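Local coordinates for protein Bm4233, isoform b (Brugia malayi, PDB 6ANY) that probably binds and carries sterols, as a secreted venom allergen-like member of the CAP (cysteine-rich secretory protein) superfamily, at residues G80-A85 with T136-G141; S25-G30 with S106-L111; N45-K50 with C190-C195; G6-Q11 with S58-A63; T152-D155 with L160-I163. All coordinates share one frame; numbering follows the deposited sequence.

Interaction 1. Residues G80-A85 with T136-G141; sequences GENVYA and TQMAWG
Q137 meets strand 80-87 at G80, its OE1 lying 3.3 Å from G80 CA. Beside this approach a water bridges the segments, accepting from E81 N at 3.0 Å and donating to Q137 OE1 at 2.8 Å. The second touch is made by the amide of N82: ND2 rests 3.9 Å from M138 CG and 4.1 Å from Q137 CB, against aliphatic carbon. The N82 and Q137 amide planes are 69° apart and no hydrogen bond joins them. Q137 has CG anti to the backbone N (chi1 176°) and a bend at chi2, which swing its amide toward G80. The segment T136-G141 belongs to the HFTQMAWG sequence, a signature of the CAP family, set here against a strand of the central sheet. In the next shell Q137 OE1 also accepts from G170 N, and Q137 NE2 is hydrogen-bonded to T143 OG1, which holds both polar atoms of the amide. N82 ND2 bonds to Y166 OH on strand 159-167. M138 packs among F23, W107 and W108, while E81 points away from the helix and bonds to H70 and H165 instead.

Interaction 2. Residues S25-G30 with S106-L111; sequences SLLIHG and SWWSEL
L27 packs against the far corner of the W108 indole: its CD2 lies 4.0 Å from W108 CH2, arriving obliquely to the ring. Both side chains carry CG anti to the backbone N (chi1 -175° for L27, -166° for W108) and thereby reach across from their helices, whose backbones stay well apart, the nearest CA pair being L27 and L111 at 10.2 Å. This is the close part of the contact. The indole is gripped by further aromatics, since F23 stacks on it and F135 meets it edge-to-face, and M138 and L32 also touch it. The L111 side is looser. L27 CD1 stands 4.4 Å from L111 CD2, a light apolar touch, and L27 leans as well on M40 and Y178. No hydrogen bond joins the segments; some polar groups bond within their own segment. Toward the partly exposed end of helix 10-28, S25 O takes two donors from one residue, H29 N and H29 ND1, the latter at 2.8 Å. The imidazole approaches from above the carbonyl plane, 43° out of it, with the oxygen lying in the ring plane. G30, at positive phi, closes the helix as the C-prime residue of a Schellman motif. On the other segment S109 OG donates to S106 O at 2.7 Å, in the carbonyl plane on a lone pair. Hydrophobic packing of the first helix on an aromatic-rich neighbour belongs to the alpha-beta-alpha sandwich of CAP domains.

Interaction 3. Residues N45-K50 with C190-C195; sequences NMLLLK and CNTKKC
N45 and N191 supply the polar part of the contact. N191 N donates to N45 OD1 at 3.1 Å in a fairly straight bond (162°), with the donor tilted 33° from the carbonyl plane of the acceptor. N45 CG lies anti to the carbonyl carbon, and from a backbone of left-handed helical phi/psi its amide is carried out to the start of the type I turn C190-K193. Turned 44° from it, the amide of N191 brings ND2 to 3.0 Å from N45 ND2; two donors so placed make no bond, and the modelled orientation of the N191 amide is doubtful, because N45 ND2 already donates to E179 OE1. Close van der Waals contact adds C190 CA, 3.7 Å from N45 OD1. Apolar packing is confined to one pair: L47 CD2 lies 3.7 Å from T192 CG2, the two chains crossing at a slant. The methyl of T192 serves this contact while its hydroxyl bonds to R203 O. Within the turn K193 N donates to C190 O at 2.9 Å, closing it. Two disulfides brace the partner: C190 pairs with C202 and C195 with C184, a small cross-linked unit at the C-terminal end of the chain. Around it, M46 and L48 pair by backbone bonds with C202 of strand 201-202, which L47 and T192 also touch, whereas L47 O takes R24 NH2 and L49 N donates to N21 OD1, both of helix 10-28.

Interaction 4. Residues G6-Q11 with S58-A63; sequences GRLTPQ and SAQRWA
R7 and Q60 are the nearest pair of backbones, their CA atoms 7.7 Å apart where the N-terminal coil passes the regular helix 53-63. The coil enters helix 10-28 at T9, an N-cap whose OG1 takes Q12 N, and the contact thus joins the approach to the first helix of the CAP fold to its second long helix. No direct hydrogen bond crosses. A water does so instead, accepting from R7 N at 2.9 Å and donating to Q60 OE1 at 2.7 Å. Among the side chains Q60 is the hub. With CG anti to the backbone N (chi1 -169°) and a bend at chi2, it lifts its amide off the helix toward the coil. The R7 side chain, extended from CG to NE, crosses that of Q60 at about a right angle, touching with its aliphatic part: CB lies 3.9 Å from Q60 OE1 and CD 3.9 Å from Q60 NE2. The guanidinium and amide planes are 35° apart. Q60 NE2 is held by N64 OD1 and I150 O, which fixes the rotation of the amide and leaves its oxygen facing the coil. R7 O meanwhile accepts from R96 NH2. L8 CD1 also approaches the amide oxygen, 3.5 Å from Q60 OE1.

Interaction 5. Residues T152-D155 with L160-I163; sequences TNCD and LIAI
Rings and side-chain amides play no part where T152 and C154 meet L160 and I161; the contact has no flat-group face or edge and is made by methyl, methylene and sulfur. The two segments flank the turn of a beta hairpin, strands 145-153 and 159-167, in the central sheet of the CAP fold. T152 and L160 form a non-hydrogen-bonded antiparallel pair with CA atoms 4.6 Å apart, the neighbouring I161 bonding to A151 through the backbone. Their side chains lie side by side and point the same way, T152 CG2 touching L160 CD1 at 3.9 Å. T152 turns its methyl to L160 because CG2 is anti to the carbonyl carbon, with OG1 in the remaining position beside both N and C (chi1 48°), where it bonds to E93 and R96. L160 is further covered by V92 and L95. I161 points to the other side of the strand, where it also touches A85 of strand 80-87. There it meets C154, at the point where the chain leaves the hairpin strand, and C154 is tied by a disulfide to C66. The sulfur so anchored rests against aliphatic carbon, C154 SG lying 3.8 Å from I161 CG1.

Interactions 1, 2, 4 and 5 are buried, 4 with the exposed R7 at its margin; interaction 3 is only partly buried. Interactions 1 and 5 share the central sheet, where Y84 O and A162 N probably bond at 2.8 Å, and interaction 4 covers it with A59, W62 and A63 on I163. Interactions 2 and 4 both use helix 10-28 yet stand about 24 Å apart, centre to centre, on opposite sides of the chain's centre. W107 and W108 tie interaction 2 to interaction 1, and M46 ties it to 3. Chemistry follows place: 1 and 4 are glutamine contacts with a bridging water, 2 and 5 apolar, and 3 joins a direct hydrogen bond and one apolar pair on a disulfide-braced turn.

Interaction 1. Residues G80-A85 with T136-G141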
# COMPACT_ATOMS: atom_id res chain seq x y z
N GLY A 80 8.40 -4.90 -1.79
CA GLY A 80 8.29 -3.66 -1.06
C GLY A 80 7.86 -3.88 0.38
O GLY A 80 7.18 -4.86 0.65
N GLU A 81 8.20 -2.94 1.28
CA GLU A 81 7.76 -3.07 2.69
C GLU A 81 7.38 -1.77 3.32
O GLU A 81 8.11 -0.84 3.21
CB GLU A 81 8.84 -3.78 3.52
CG GLU A 81 8.49 -3.96 5.02
CD GLU A 81 9.60 -4.66 5.75
OE1 GLU A 81 10.59 -3.97 6.12
OE2 GLU A 81 9.54 -5.90 5.90
N ASN A 82 6.22 -1.70 3.98
CA ASN A 82 5.75 -0.54 4.72
C ASN A 82 5.52 -1.01 6.17
O ASN A 82 5.04 -2.11 6.40
CB ASN A 82 4.45 -0.01 4.13
CG ASN A 82 4.64 0.95 2.92
OD1 ASN A 82 5.73 1.49 2.72
ND2 ASN A 82 3.52 1.29 2.23
N VAL A 83 5.89 -0.16 7.14
CA VAL A 83 5.88 -0.45 8.57
C VAL A 83 5.10 0.62 9.29
O VAL A 83 5.27 1.78 9.05
CB VAL A 83 7.32 -0.42 9.14
CG1 VAL A 83 7.27 -0.71 10.60
CG2 VAL A 83 8.25 -1.43 8.38
N TYR A 84 4.17 0.19 10.15
CA TYR A 84 3.34 1.10 10.94
C TYR A 84 3.28 0.61 12.38
O TYR A 84 3.22 -0.57 12.63
CB TYR A 84 1.93 1.20 10.35
CG TYR A 84 0.86 1.78 11.27
CD1 TYR A 84 0.60 3.11 11.31
CD2 TYR A 84 0.10 0.95 12.11
CE1 TYR A 84 -0.38 3.66 12.16
CE2 TYR A 84 -0.87 1.46 12.97
CZ TYR A 84 -1.14 2.79 12.97
OH TYR A 84 -2.10 3.29 13.84
N ALA A 85 3.30 1.53 13.34
CA ALA A 85 3.10 1.22 14.76
C ALA A 85 2.19 2.23 15.47
O ALA A 85 2.07 3.39 15.08
CB ALA A 85 4.39 1.11 15.51
N THR A 136 4.08 6.17 -1.91
CA THR A 136 4.41 5.85 -3.29
C THR A 136 4.30 4.36 -3.55
O THR A 136 3.74 3.97 -4.58
CB THR A 136 5.73 6.45 -3.72
OG1 THR A 136 6.79 6.07 -2.85
CG2 THR A 136 5.64 8.02 -3.85
N GLN A 137 4.65 3.53 -2.56
CA GLN A 137 4.49 2.09 -2.67
C GLN A 137 3.01 1.74 -2.73
O GLN A 137 2.62 0.88 -3.50
CB GLN A 137 5.20 1.40 -1.53
CG GLN A 137 5.05 -0.09 -1.45
CD GLN A 137 5.61 -0.79 -2.65
OE1 GLN A 137 6.79 -1.20 -2.65
NE2 GLN A 137 4.76 -1.02 -3.65
N MET A 138 2.18 2.38 -1.90
CA MET A 138 0.74 2.10 -1.92
C MET A 138 0.16 2.54 -3.25
O MET A 138 -0.85 2.01 -3.69
CB MET A 138 -0.05 2.85 -0.80
CG MET A 138 0.21 2.41 0.61
SD MET A 138 -0.77 3.26 1.80
CE MET A 138 -2.46 2.69 1.48
N ALA A 139 0.73 3.60 -3.84
CA ALA A 139 0.26 4.11 -5.12
C ALA A 139 0.92 3.54 -6.38
O ALA A 139 0.63 4.00 -7.45
CB ALA A 139 0.37 5.60 -5.11
N TRP A 140 1.83 2.58 -6.26
CA TRP A 140 2.72 2.21 -7.35
C TRP A 140 1.92 1.40 -8.36
O TRP A 140 1.41 0.34 -8.07
CB TRP A 140 3.87 1.40 -6.81
CG TRP A 140 4.99 1.27 -7.71
CD1 TRP A 140 5.31 0.19 -8.46
CD2 TRP A 140 6.02 2.24 -7.90
NE1 TRP A 140 6.49 0.44 -9.16
CE2 TRP A 140 6.94 1.70 -8.83
CE3 TRP A 140 6.22 3.54 -7.42
CZ2 TRP A 140 8.04 2.45 -9.33
CZ3 TRP A 140 7.33 4.25 -7.84
CH2 TRP A 140 8.24 3.69 -8.80
N GLY A 141 1.75 1.97 -9.55
CA GLY A 141 0.92 1.35 -10.58
C GLY A 141 1.28 -0.05 -10.94
O GLY A 141 0.42 -0.90 -11.08
O HOH W 1 8.46 -0.51 -0.45

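Interaction 2. Residues S25-G30 with S106-L111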
# COMPACT_ATOMS: atom_id res chain seq x y z
N SER A 25 -7.86 4.13 -6.93
CA SER A 25 -8.89 4.61 -7.85
C SER A 25 -9.15 6.11 -7.70
O SER A 25 -9.18 6.87 -8.70
CB SER A 25 -10.16 3.79 -7.65
OG SER A 25 -11.18 4.34 -8.40
N LEU A 26 -9.32 6.58 -6.47
CA LEU A 26 -9.48 8.03 -6.22
C LEU A 26 -8.32 8.80 -6.77
O LEU A 26 -8.51 9.82 -7.40
CB LEU A 26 -9.62 8.35 -4.74
CG LEU A 26 -10.95 7.94 -4.09
CD1 LEU A 26 -10.88 8.21 -2.62
CD2 LEU A 26 -12.17 8.69 -4.63
N LEU A 27 -7.11 8.27 -6.61
CA LEU A 27 -5.93 8.93 -7.13
C LEU A 27 -5.92 9.02 -8.66
O LEU A 27 -5.61 10.11 -9.20
CB LEU A 27 -4.67 8.15 -6.73
CG LEU A 27 -3.33 8.71 -7.07
CD1 LEU A 27 -3.11 10.11 -6.44
CD2 LEU A 27 -2.27 7.72 -6.68
N ILE A 28 -6.16 7.90 -9.36
CA ILE A 28 -6.13 7.94 -10.87
C ILE A 28 -7.34 8.69 -11.49
O ILE A 28 -7.28 9.09 -12.64
CB ILE A 28 -5.99 6.57 -11.51
CG1 ILE A 28 -7.13 5.67 -11.10
CG2 ILE A 28 -4.63 5.94 -11.18
CD1 ILE A 28 -7.10 4.39 -11.87
N HIS A 29 -8.38 8.94 -10.70
CA HIS A 29 -9.48 9.76 -11.10
C HIS A 29 -9.29 11.25 -10.78
O HIS A 29 -10.19 12.01 -11.05
CB HIS A 29 -10.78 9.28 -10.47
CG HIS A 29 -11.35 8.10 -11.16
ND1 HIS A 29 -10.92 6.82 -10.92
CD2 HIS A 29 -12.24 8.02 -12.18
CE1 HIS A 29 -11.59 5.99 -11.69
NE2 HIS A 29 -12.42 6.70 -12.45
N GLY A 30 -8.09 11.67 -10.37
CA GLY A 30 -7.81 13.08 -10.17
C GLY A 30 -8.51 13.67 -8.96
O GLY A 30 -8.74 14.88 -8.95
N SER A 106 -2.26 6.18 7.49
CA SER A 106 -1.04 6.81 7.93
C SER A 106 -0.00 6.91 6.82
O SER A 106 0.46 7.96 6.49
CB SER A 106 -0.45 6.07 9.11
OG SER A 106 0.79 6.63 9.41
N TRP A 107 0.27 5.82 6.18
CA TRP A 107 1.19 5.81 4.99
C TRP A 107 0.71 6.72 3.87
O TRP A 107 1.48 7.52 3.29
CB TRP A 107 1.37 4.38 4.47
CG TRP A 107 1.93 3.43 5.51
CD1 TRP A 107 2.73 3.77 6.54
CD2 TRP A 107 1.67 2.02 5.65
NE1 TRP A 107 3.07 2.64 7.30
CE2 TRP A 107 2.41 1.55 6.77
CE3 TRP A 107 0.90 1.11 4.94
CZ2 TRP A 107 2.38 0.23 7.19
CZ3 TRP A 107 0.87 -0.20 5.35
CH2 TRP A 107 1.59 -0.62 6.50
N TRP A 108 -0.57 6.60 3.59
CA TRP A 108 -1.18 7.35 2.50
C TRP A 108 -1.18 8.84 2.79
O TRP A 108 -1.05 9.66 1.83
CB TRP A 108 -2.60 6.85 2.21
CG TRP A 108 -3.10 7.37 0.90
CD1 TRP A 108 -3.76 8.57 0.68
CD2 TRP A 108 -2.95 6.75 -0.40
NE1 TRP A 108 -4.03 8.70 -0.67
CE2 TRP A 108 -3.55 7.60 -1.34
CE3 TRP A 108 -2.36 5.57 -0.85
CZ2 TRP A 108 -3.63 7.27 -2.68
CZ3 TRP A 108 -2.44 5.26 -2.18
CH2 TRP A 108 -3.03 6.12 -3.08
N SER A 109 -1.26 9.22 4.07
CA SER A 109 -1.32 10.62 4.45
C SER A 109 -0.07 11.39 4.03
O SER A 109 -0.06 12.63 4.04
CB SER A 109 -1.50 10.79 5.99
OG SER A 109 -0.25 10.56 6.70
N GLU A 110 1.00 10.68 3.67
CA GLU A 110 2.19 11.32 3.08
C GLU A 110 1.89 12.15 1.85
O GLU A 110 2.61 13.14 1.59
CB GLU A 110 3.30 10.29 2.79
CG GLU A 110 3.94 9.74 4.03
CD GLU A 110 4.86 8.58 3.79
OE1 GLU A 110 4.92 8.06 2.65
OE2 GLU A 110 5.53 8.15 4.75
N LEU A 111 0.82 11.80 1.11
CA LEU A 111 0.54 12.51 -0.12
C LEU A 111 0.16 13.97 0.14
O LEU A 111 0.82 14.89 -0.40
CB LEU A 111 -0.50 11.79 -0.96
CG LEU A 111 -1.22 12.67 -2.02
CD1 LEU A 111 -0.28 13.04 -3.16
CD2 LEU A 111 -2.44 11.99 -2.56

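Interaction 3. Residues N45-K50 with C190-C195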
# COMPACT_ATOMS: atom_id res chain seq x y z
N ASN A 45 -3.51 2.40 -16.40
CA ASN A 45 -2.80 1.16 -16.04
C ASN A 45 -2.43 1.01 -14.53
O ASN A 45 -1.42 0.41 -14.19
CB ASN A 45 -1.59 0.96 -16.92
CG ASN A 45 -1.96 0.60 -18.35
OD1 ASN A 45 -2.90 -0.10 -18.59
ND2 ASN A 45 -1.20 1.12 -19.28
N MET A 46 -3.24 1.55 -13.63
CA MET A 46 -3.00 1.38 -12.19
C MET A 46 -3.61 0.02 -11.85
O MET A 46 -4.81 -0.16 -11.97
CB MET A 46 -3.63 2.52 -11.40
CG MET A 46 -3.71 2.34 -9.89
SD MET A 46 -2.11 2.73 -9.17
CE MET A 46 -2.15 4.47 -9.15
N LEU A 47 -2.77 -0.93 -11.44
CA LEU A 47 -3.23 -2.30 -11.17
C LEU A 47 -4.08 -2.42 -9.91
O LEU A 47 -3.83 -1.74 -8.90
CB LEU A 47 -2.03 -3.27 -11.10
CG LEU A 47 -1.22 -3.37 -12.40
CD1 LEU A 47 0.00 -4.26 -12.26
CD2 LEU A 47 -2.11 -3.78 -13.60
N LEU A 48 -5.08 -3.31 -9.98
CA LEU A 48 -5.92 -3.60 -8.86
C LEU A 48 -5.17 -4.59 -7.90
O LEU A 48 -4.80 -5.70 -8.26
CB LEU A 48 -7.23 -4.18 -9.32
CG LEU A 48 -8.37 -4.23 -8.29
CD1 LEU A 48 -9.74 -4.08 -8.94
CD2 LEU A 48 -8.40 -5.56 -7.60
N LEU A 49 -4.94 -4.15 -6.68
CA LEU A 49 -4.21 -4.99 -5.70
C LEU A 49 -4.96 -6.26 -5.33
O LEU A 49 -6.15 -6.24 -5.15
CB LEU A 49 -3.84 -4.21 -4.44
CG LEU A 49 -3.05 -2.94 -4.61
CD1 LEU A 49 -2.79 -2.30 -3.24
CD2 LEU A 49 -1.73 -3.20 -5.33
N LYS A 50 -4.24 -7.38 -5.29
CA LYS A 50 -4.80 -8.66 -4.85
C LYS A 50 -4.05 -9.02 -3.56
O LYS A 50 -2.83 -8.77 -3.43
CB LYS A 50 -4.50 -9.76 -5.87
CG LYS A 50 -4.99 -9.55 -7.30
CD LYS A 50 -6.50 -9.63 -7.37
CE LYS A 50 -6.92 -11.07 -7.14
NZ LYS A 50 -8.39 -11.28 -7.09
N CYS A 190 -6.69 -1.55 -20.94
CA CYS A 190 -5.66 -2.01 -20.03
C CYS A 190 -4.57 -2.76 -20.74
O CYS A 190 -4.86 -3.59 -21.55
CB CYS A 190 -6.24 -2.89 -18.95
SG CYS A 190 -7.34 -1.98 -17.85
N ASN A 191 -3.31 -2.60 -20.38
CA ASN A 191 -2.34 -3.48 -21.03
C ASN A 191 -2.61 -4.90 -20.53
O ASN A 191 -2.47 -5.85 -21.29
CB ASN A 191 -0.88 -3.12 -20.75
CG ASN A 191 -0.53 -1.75 -21.23
OD1 ASN A 191 -1.06 -1.27 -22.23
ND2 ASN A 191 0.37 -1.10 -20.51
N THR A 192 -2.98 -5.09 -19.25
CA THR A 192 -3.27 -6.47 -18.86
C THR A 192 -4.48 -7.06 -19.59
O THR A 192 -4.74 -8.26 -19.49
CB THR A 192 -3.68 -6.51 -17.35
OG1 THR A 192 -4.84 -5.70 -17.17
CG2 THR A 192 -2.57 -6.00 -16.48
N LYS A 193 -5.27 -6.19 -20.23
CA LYS A 193 -6.45 -6.62 -21.04
C LYS A 193 -7.64 -7.05 -20.21
O LYS A 193 -8.60 -7.67 -20.73
CB LYS A 193 -6.13 -7.66 -22.15
CG LYS A 193 -5.00 -7.22 -23.10
CD LYS A 193 -5.50 -5.94 -23.77
CE LYS A 193 -4.62 -5.37 -24.87
NZ LYS A 193 -4.97 -3.91 -25.03
N LYS A 194 -7.64 -6.60 -18.97
CA LYS A 194 -8.80 -6.75 -18.15
C LYS A 194 -8.97 -5.56 -17.24
O LYS A 194 -8.03 -5.19 -16.49
CB LYS A 194 -8.72 -8.06 -17.35
CG LYS A 194 -9.99 -8.39 -16.62
CD LYS A 194 -11.06 -8.68 -17.63
CE LYS A 194 -12.42 -8.91 -16.99
NZ LYS A 194 -13.31 -7.74 -17.10
N CYS A 195 -10.15 -4.95 -17.30
CA CYS A 195 -10.41 -3.68 -16.60
C CYS A 195 -11.49 -3.91 -15.58
O CYS A 195 -12.51 -4.55 -15.88
CB CYS A 195 -10.84 -2.57 -17.60
SG CYS A 195 -11.48 -1.08 -16.79

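Interaction 4. Residues G6-Q11 with S58-A63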
# COMPACT_ATOMS: atom_id res chain seq x y z
N GLY A 6 -2.50 -18.24 8.86
CA GLY A 6 -2.42 -16.82 9.11
C GLY A 6 -3.00 -16.36 10.44
O GLY A 6 -3.80 -17.04 11.11
N ARG A 7 -2.60 -15.17 10.83
CA ARG A 7 -3.02 -14.57 12.10
C ARG A 7 -3.92 -13.38 11.87
O ARG A 7 -4.26 -12.67 12.80
CB ARG A 7 -1.80 -14.15 12.89
CG ARG A 7 -0.86 -15.31 13.05
CD ARG A 7 0.19 -15.04 14.06
NE ARG A 7 0.89 -16.27 14.36
CZ ARG A 7 1.87 -16.35 15.25
NH1 ARG A 7 2.31 -15.27 15.88
NH2 ARG A 7 2.40 -17.54 15.49
N LEU A 8 -4.28 -13.16 10.62
CA LEU A 8 -5.26 -12.15 10.29
C LEU A 8 -6.61 -12.80 10.04
O LEU A 8 -6.68 -13.98 9.67
CB LEU A 8 -4.78 -11.40 9.03
CG LEU A 8 -4.06 -10.07 9.27
CD1 LEU A 8 -2.62 -10.32 9.68
CD2 LEU A 8 -4.06 -9.21 8.02
N THR A 9 -7.68 -12.03 10.16
CA THR A 9 -9.00 -12.53 9.80
C THR A 9 -9.25 -12.24 8.33
O THR A 9 -8.58 -11.42 7.78
CB THR A 9 -10.10 -11.86 10.60
OG1 THR A 9 -10.06 -10.43 10.36
CG2 THR A 9 -9.97 -12.22 12.08
N PRO A 10 -10.21 -12.93 7.69
CA PRO A 10 -10.52 -12.64 6.32
C PRO A 10 -10.94 -11.22 6.11
O PRO A 10 -10.54 -10.59 5.08
CB PRO A 10 -11.66 -13.59 6.00
CG PRO A 10 -11.42 -14.78 6.95
CD PRO A 10 -10.90 -14.16 8.17
N GLN A 11 -11.72 -10.69 7.04
CA GLN A 11 -12.17 -9.32 6.97
C GLN A 11 -11.09 -8.26 7.05
O GLN A 11 -11.08 -7.29 6.31
CB GLN A 11 -13.21 -9.04 8.05
CG GLN A 11 -13.94 -7.74 7.73
CD GLN A 11 -14.78 -7.74 6.41
OE1 GLN A 11 -15.21 -8.82 5.88
NE2 GLN A 11 -15.00 -6.49 5.85
N SER A 58 5.36 -13.56 4.92
CA SER A 58 6.63 -12.92 5.16
C SER A 58 6.44 -11.68 6.05
O SER A 58 7.27 -11.40 6.95
CB SER A 58 7.36 -12.53 3.88
OG SER A 58 6.49 -11.80 3.06
N ALA A 59 5.37 -10.93 5.80
CA ALA A 59 5.06 -9.73 6.61
C ALA A 59 4.75 -10.08 8.05
O ALA A 59 5.19 -9.40 8.95
CB ALA A 59 3.91 -9.01 6.00
N GLN A 60 3.97 -11.13 8.25
CA GLN A 60 3.64 -11.65 9.59
C GLN A 60 4.90 -12.11 10.32
O GLN A 60 5.03 -11.81 11.53
CB GLN A 60 2.64 -12.83 9.51
CG GLN A 60 2.09 -13.22 10.83
CD GLN A 60 1.35 -12.10 11.51
OE1 GLN A 60 0.42 -11.59 10.95
NE2 GLN A 60 1.76 -11.70 12.71
N ARG A 61 5.82 -12.80 9.63
CA ARG A 61 7.04 -13.24 10.29
C ARG A 61 7.77 -12.06 10.89
O ARG A 61 8.30 -12.19 12.00
CB ARG A 61 7.99 -14.08 9.43
CG ARG A 61 7.49 -15.52 9.25
CD ARG A 61 8.48 -16.38 8.45
NE ARG A 61 8.53 -15.98 7.03
CZ ARG A 61 7.82 -16.53 6.01
NH1 ARG A 61 6.97 -17.53 6.19
NH2 ARG A 61 7.98 -16.06 4.79
N TRP A 62 7.77 -10.92 10.16
CA TRP A 62 8.42 -9.76 10.63
C TRP A 62 7.69 -9.05 11.74
O TRP A 62 8.30 -8.71 12.73
CB TRP A 62 8.81 -8.81 9.49
CG TRP A 62 9.55 -7.65 9.99
CD1 TRP A 62 9.13 -6.37 10.00
CD2 TRP A 62 10.82 -7.68 10.65
NE1 TRP A 62 10.09 -5.57 10.59
CE2 TRP A 62 11.14 -6.35 10.97
CE3 TRP A 62 11.75 -8.70 10.92
CZ2 TRP A 62 12.33 -5.99 11.57
CZ3 TRP A 62 12.94 -8.35 11.54
CH2 TRP A 62 13.22 -7.00 11.86
N ALA A 63 6.36 -8.96 11.64
CA ALA A 63 5.53 -8.38 12.66
C ALA A 63 5.66 -9.04 14.02
O ALA A 63 5.64 -8.37 15.05
CB ALA A 63 4.06 -8.43 12.21
O HOH W 2 -0.67 -13.49 9.44

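Interaction 5. Residues T152-D155 with L160-I163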
# COMPACT_ATOMS: atom_id res chain seq x y z
N THR A 152 -0.16 -7.55 18.05
CA THR A 152 -0.68 -6.73 19.14
C THR A 152 -0.27 -7.17 20.52
O THR A 152 -0.82 -6.68 21.52
CB THR A 152 -2.22 -6.72 19.09
OG1 THR A 152 -2.74 -8.05 18.95
CG2 THR A 152 -2.67 -5.88 17.94
N ASN A 153 0.68 -8.07 20.58
CA ASN A 153 1.25 -8.54 21.86
C ASN A 153 2.48 -7.77 22.27
O ASN A 153 2.95 -7.95 23.40
CB ASN A 153 1.65 -10.01 21.81
CG ASN A 153 2.68 -10.25 20.76
OD1 ASN A 153 2.36 -10.10 19.59
ND2 ASN A 153 3.89 -10.62 21.15
N CYS A 154 2.97 -6.90 21.38
CA CYS A 154 4.19 -6.11 21.61
C CYS A 154 4.06 -5.25 22.86
O CYS A 154 2.96 -4.76 23.17
CB CYS A 154 4.43 -5.27 20.39
SG CYS A 154 4.42 -6.23 18.80
N ASP A 155 5.16 -5.13 23.62
CA ASP A 155 5.18 -4.35 24.87
C ASP A 155 4.07 -4.65 25.83
O ASP A 155 3.25 -3.78 26.18
CB ASP A 155 5.12 -2.84 24.51
CG ASP A 155 6.37 -2.38 23.82
OD1 ASP A 155 7.42 -2.93 24.13
OD2 ASP A 155 6.32 -1.51 22.92
N LEU A 160 0.98 -1.87 18.96
CA LEU A 160 0.48 -2.50 17.77
C LEU A 160 1.44 -2.25 16.69
O LEU A 160 1.86 -1.11 16.51
CB LEU A 160 -0.87 -1.95 17.39
CG LEU A 160 -1.31 -1.84 15.93
CD1 LEU A 160 -1.47 -3.22 15.32
CD2 LEU A 160 -2.67 -1.14 15.88
N ILE A 161 1.77 -3.31 15.93
CA ILE A 161 2.65 -3.20 14.77
C ILE A 161 1.95 -3.78 13.56
O ILE A 161 1.50 -4.91 13.59
CB ILE A 161 4.00 -3.98 14.99
CG1 ILE A 161 4.81 -3.45 16.19
CG2 ILE A 161 4.85 -4.05 13.72
CD1 ILE A 161 5.88 -2.47 15.87
N ALA A 162 1.95 -3.07 12.46
CA ALA A 162 1.42 -3.61 11.23
C ALA A 162 2.50 -3.55 10.13
O ALA A 162 3.11 -2.53 9.93
CB ALA A 162 0.20 -2.84 10.82
N ILE A 163 2.69 -4.65 9.43
CA ILE A 163 3.68 -4.74 8.37
C ILE A 163 2.98 -5.17 7.07
O ILE A 163 2.25 -6.13 7.04
CB ILE A 163 4.77 -5.79 8.69
CG1 ILE A 163 5.35 -5.60 10.12
CG2 ILE A 163 5.83 -5.79 7.61
CD1 ILE A 163 6.12 -4.36 10.37